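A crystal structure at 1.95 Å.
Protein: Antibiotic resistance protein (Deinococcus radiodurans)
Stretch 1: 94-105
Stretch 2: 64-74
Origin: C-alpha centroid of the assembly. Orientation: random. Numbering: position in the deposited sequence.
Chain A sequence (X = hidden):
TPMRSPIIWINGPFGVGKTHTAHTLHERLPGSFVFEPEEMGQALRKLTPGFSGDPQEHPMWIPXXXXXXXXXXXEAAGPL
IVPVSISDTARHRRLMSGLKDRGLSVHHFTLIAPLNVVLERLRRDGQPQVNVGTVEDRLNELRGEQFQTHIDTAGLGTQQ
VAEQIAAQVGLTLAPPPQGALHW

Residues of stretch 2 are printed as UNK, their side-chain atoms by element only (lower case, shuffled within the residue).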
# COMPACT_ATOMS: atom_id res chain seq x y z
N ARG A 94 -4.08 4.37 10.34
CA ARG A 94 -4.03 4.22 11.80
C ARG A 94 -3.55 5.52 12.43
O ARG A 94 -4.16 6.03 13.37
CB ARG A 94 -3.12 3.04 12.18
CG ARG A 94 -3.83 1.65 12.13
CD ARG A 94 -3.16 0.59 13.08
NE ARG A 94 -1.92 0.02 12.52
CZ ARG A 94 -1.87 -0.90 11.55
NH1 ARG A 94 -2.98 -1.39 11.02
NH2 ARG A 94 -0.68 -1.32 11.10
N LEU A 95 -2.46 6.04 11.86
CA LEU A 95 -1.93 7.32 12.20
C LEU A 95 -2.91 8.46 11.98
O LEU A 95 -3.09 9.27 12.84
CB LEU A 95 -0.63 7.57 11.43
CG LEU A 95 0.65 6.84 11.86
CD1 LEU A 95 1.73 6.86 10.74
CD2 LEU A 95 1.26 7.48 13.14
N MSE A 96 -3.58 8.48 10.82
CA MSE A 96 -4.50 9.54 10.53
C MSE A 96 -5.68 9.48 11.49
O MSE A 96 -6.06 10.49 12.01
CB MSE A 96 -4.96 9.53 9.04
CG MSE A 96 -3.92 9.95 7.99
SE MSE A 96 -2.92 11.64 8.20
CE MSE A 96 -1.26 10.89 9.00
N SER A 97 -6.28 8.31 11.73
CA SER A 97 -7.41 8.26 12.68
C SER A 97 -6.98 8.50 14.16
O SER A 97 -7.73 9.11 14.96
CB SER A 97 -8.19 6.96 12.51
OG SER A 97 -7.33 5.84 12.57
N GLY A 98 -5.78 8.06 14.52
CA GLY A 98 -5.20 8.42 15.82
C GLY A 98 -5.06 9.90 16.07
O GLY A 98 -5.37 10.35 17.15
N LEU A 99 -4.59 10.66 15.08
CA LEU A 99 -4.52 12.11 15.21
C LEU A 99 -5.90 12.71 15.48
O LEU A 99 -6.10 13.52 16.39
CB LEU A 99 -3.95 12.77 13.94
CG LEU A 99 -2.46 12.52 13.73
CD1 LEU A 99 -2.13 12.85 12.34
CD2 LEU A 99 -1.63 13.33 14.73
N LYS A 100 -6.85 12.30 14.65
CA LYS A 100 -8.22 12.80 14.71
C LYS A 100 -8.78 12.55 16.13
O LYS A 100 -9.22 13.50 16.75
CB LYS A 100 -9.05 12.11 13.64
CG LYS A 100 -10.27 12.90 13.23
CD LYS A 100 -11.41 11.97 12.82
CE LYS A 100 -12.58 12.80 12.30
NZ LYS A 100 -13.18 13.75 13.33
N ASP A 101 -8.69 11.29 16.61
CA ASP A 101 -9.06 10.84 18.00
C ASP A 101 -8.52 11.74 19.12
O ASP A 101 -9.21 12.00 20.12
CB ASP A 101 -8.50 9.43 18.29
CG ASP A 101 -9.16 8.33 17.46
OD1 ASP A 101 -10.09 8.65 16.69
OD2 ASP A 101 -8.72 7.15 17.56
N ARG A 102 -7.29 12.18 18.93
CA ARG A 102 -6.58 13.04 19.88
C ARG A 102 -6.87 14.50 19.66
O ARG A 102 -6.22 15.37 20.27
CB ARG A 102 -5.08 12.77 19.78
CG ARG A 102 -4.72 11.46 20.42
CD ARG A 102 -3.36 11.01 20.04
NE ARG A 102 -3.08 9.72 20.64
CZ ARG A 102 -3.49 8.55 20.20
NH1 ARG A 102 -4.19 8.43 19.08
NH2 ARG A 102 -3.14 7.46 20.85
N GLY A 103 -7.79 14.76 18.75
CA GLY A 103 -8.21 16.10 18.42
C GLY A 103 -7.16 16.93 17.74
O GLY A 103 -7.21 18.13 17.82
N LEU A 104 -6.21 16.30 17.04
CA LEU A 104 -5.10 17.03 16.47
C LEU A 104 -5.36 17.23 14.97
O LEU A 104 -5.60 16.26 14.24
CB LEU A 104 -3.81 16.25 16.70
CG LEU A 104 -3.19 16.25 18.10
CD1 LEU A 104 -2.06 15.23 18.18
CD2 LEU A 104 -2.67 17.64 18.42
N SER A 105 -5.31 18.46 14.51
CA SER A 105 -5.55 18.73 13.12
C SER A 105 -4.21 19.07 12.54
O SER A 105 -3.58 20.04 12.97
CB SER A 105 -6.56 19.87 12.93
OG SER A 105 -7.21 19.73 11.65
N UNK A 64 1.77 5.51 21.25
CA UNK A 64 2.58 6.23 22.20
C UNK A 64 3.23 7.42 21.57
O UNK A 64 3.37 8.45 22.21
c UNK A 64 1.77 4.45 24.47
c UNK A 64 3.60 5.33 22.90
c UNK A 64 3.14 4.13 23.71
c UNK A 64 4.24 3.55 24.61
N UNK A 65 3.69 7.28 20.33
CA UNK A 65 4.21 8.44 19.63
C UNK A 65 3.17 9.55 19.46
O UNK A 65 3.50 10.73 19.58
se UNK A 65 4.17 10.07 16.37
c UNK A 65 3.43 8.63 15.21
c UNK A 65 5.47 9.07 17.46
c UNK A 65 4.86 7.99 18.32
N UNK A 66 1.91 9.19 19.22
CA UNK A 66 0.84 10.17 19.05
C UNK A 66 0.43 10.82 20.37
O UNK A 66 0.10 12.00 20.43
c UNK A 66 -0.37 9.53 18.37
c UNK A 66 0.07 10.34 15.99
c UNK A 66 -0.30 9.15 16.86
c UNK A 66 -1.62 8.46 16.41
N UNK A 67 0.43 10.05 21.45
CA UNK A 67 0.32 10.65 22.79
C UNK A 67 1.41 11.69 23.05
O UNK A 67 1.13 12.77 23.54
c UNK A 67 -0.77 8.65 23.82
o UNK A 67 -1.82 8.97 23.19
o UNK A 67 -0.64 7.58 24.44
c UNK A 67 0.41 9.57 23.83
N UNK A 68 2.67 11.32 22.81
CA UNK A 68 3.75 12.29 22.92
C UNK A 68 3.55 13.55 22.05
O UNK A 68 3.86 14.66 22.47
c UNK A 68 5.07 11.63 22.56
N UNK A 69 3.12 13.35 20.81
CA UNK A 69 2.84 14.42 19.87
C UNK A 69 1.76 15.37 20.39
O UNK A 69 1.90 16.58 20.30
c UNK A 69 2.40 13.85 18.51
c UNK A 69 1.87 14.12 16.07
c UNK A 69 3.53 15.68 17.20
c UNK A 69 2.24 14.85 17.36
N UNK A 70 0.70 14.81 20.93
CA UNK A 70 -0.36 15.61 21.53
C UNK A 70 0.19 16.50 22.65
O UNK A 70 -0.07 17.69 22.67
c UNK A 70 -2.67 15.33 22.60
o UNK A 70 -3.27 13.17 23.45
c UNK A 70 -1.42 14.68 22.07
c UNK A 70 -3.66 14.27 23.04
n UNK A 70 -4.94 14.56 22.93
N UNK A 71 1.00 15.94 23.54
CA UNK A 71 1.61 16.75 24.58
C UNK A 71 2.54 17.77 23.95
O UNK A 71 2.49 18.94 24.31
c UNK A 71 2.61 17.92 28.85
c UNK A 71 4.73 17.96 27.73
c UNK A 71 2.10 17.12 27.84
c UNK A 71 3.95 18.35 28.78
o UNK A 71 4.48 19.18 29.76
c UNK A 71 4.21 17.14 26.73
c UNK A 71 2.91 16.70 26.77
c UNK A 71 2.34 15.87 25.64
N UNK A 72 3.39 17.37 23.00
CA UNK A 72 4.28 18.31 22.31
C UNK A 72 3.51 19.50 21.71
O UNK A 72 3.97 20.66 21.78
c UNK A 72 5.15 17.61 21.22
N UNK A 73 2.35 19.21 21.15
CA UNK A 73 1.45 20.20 20.56
C UNK A 73 1.07 21.30 21.55
O UNK A 73 1.05 22.47 21.21
c UNK A 73 0.17 19.51 20.04
o UNK A 73 -0.62 20.42 19.32
N UNK A 74 0.75 20.92 22.78
CA UNK A 74 0.36 21.87 23.82
C UNK A 74 1.56 22.75 24.28
O UNK A 74 1.40 23.87 24.71
c UNK A 74 -4.64 19.66 24.26
c UNK A 74 -2.14 19.53 24.27
n UNK A 74 -4.63 20.77 23.51
n UNK A 74 -3.50 19.06 24.63
n UNK A 74 -5.82 19.14 24.64
c UNK A 74 -1.74 20.85 24.99
c UNK A 74 -0.23 21.13 25.03

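Position 64 carries four side-chain carbons, forked at the second, and its CA-to-CB bond points away from stretch 1, which it does not touch. The fork beyond an unbranched first carbon identifies Leu64, a good helix former that the contact leaves free.

At position 65 two carbons, a selenium and a terminal carbon form an unbranched chain whose last carbon lies 3.2 Å from Leu95 CD2. This is selenomethionine, Met65: although its CB points sideways, its flexible chain makes a tight apolar contact in a buried setting.

Position 66 again has four carbons forked at the second, now directed toward stretch 1, one end carbon 3.6 Å from Gly98 CA and the other 3.7 Å from Leu99 CD2; it is Leu66. Gly98 suits this partner, because an ideal CB there would come 2.3 Å from Leu66 CD1, a clash.

Position 67 has two carbons, the second bearing two oxygens, one of them 2.9 Å from Arg102 NE: Asp67. Its CB points away, yet its carboxylate comes back to the guanidinium, and a short acidic side chain supplies the charge that this neighbour calls for.

The single carbon at position 68, out of reach of stretch 1, makes it Ala68, which favours the helix and asks nothing of the contact. Position 69 has four carbons forked at the second, one end carbon 3.8 Å from Leu99 CD2; buried and facing stretch 1, Leu69 extends the apolar surface.

At position 70 there are three carbons, the third carrying one oxygen and one nitrogen; the nitrogen lies 3.1 Å from Arg102 O, and CB 4.0 Å from Leu104 CD1. This is Gln70, with both a polar end and an aliphatic stem.

One carbon, then a ring of six carbons bearing one oxygen, makes position 71 Tyr71, exposed, where its hydroxyl can meet solvent; one lone carbon makes position 72 Ala72, again a good helix former. Neither reaches stretch 1. At position 73, one carbon and one oxygen, the oxygen 3.6 Å from Leu104 CD2, give Ser73, whose CA-to-CB bond points toward stretch 1; its short side chain stays close to the helix. Position 74, with three carbons, a nitrogen and a carbon bearing two more nitrogens, makes no contact: Arg74, exposed as its charge suits.

The two helices cross at -40°, and Leu95, Leu99, Leu66 and Leu69, with Met65, fill much of the space between them. Just past its helix, Arg102 closes the contact: NE and NH2 donate hydrogen bonds to Asp67 OD1 (2.9 and 3.1 Å) within a salt bridge, NH1 donates to Gly98 O at 3.0 Å, and Leu66 CB covers one guanidinium face. Beyond the turn, Leu104 packs against Leu69, Gln70 and Ser73.

Stretch 2 (64-74) LMLDALQYASR
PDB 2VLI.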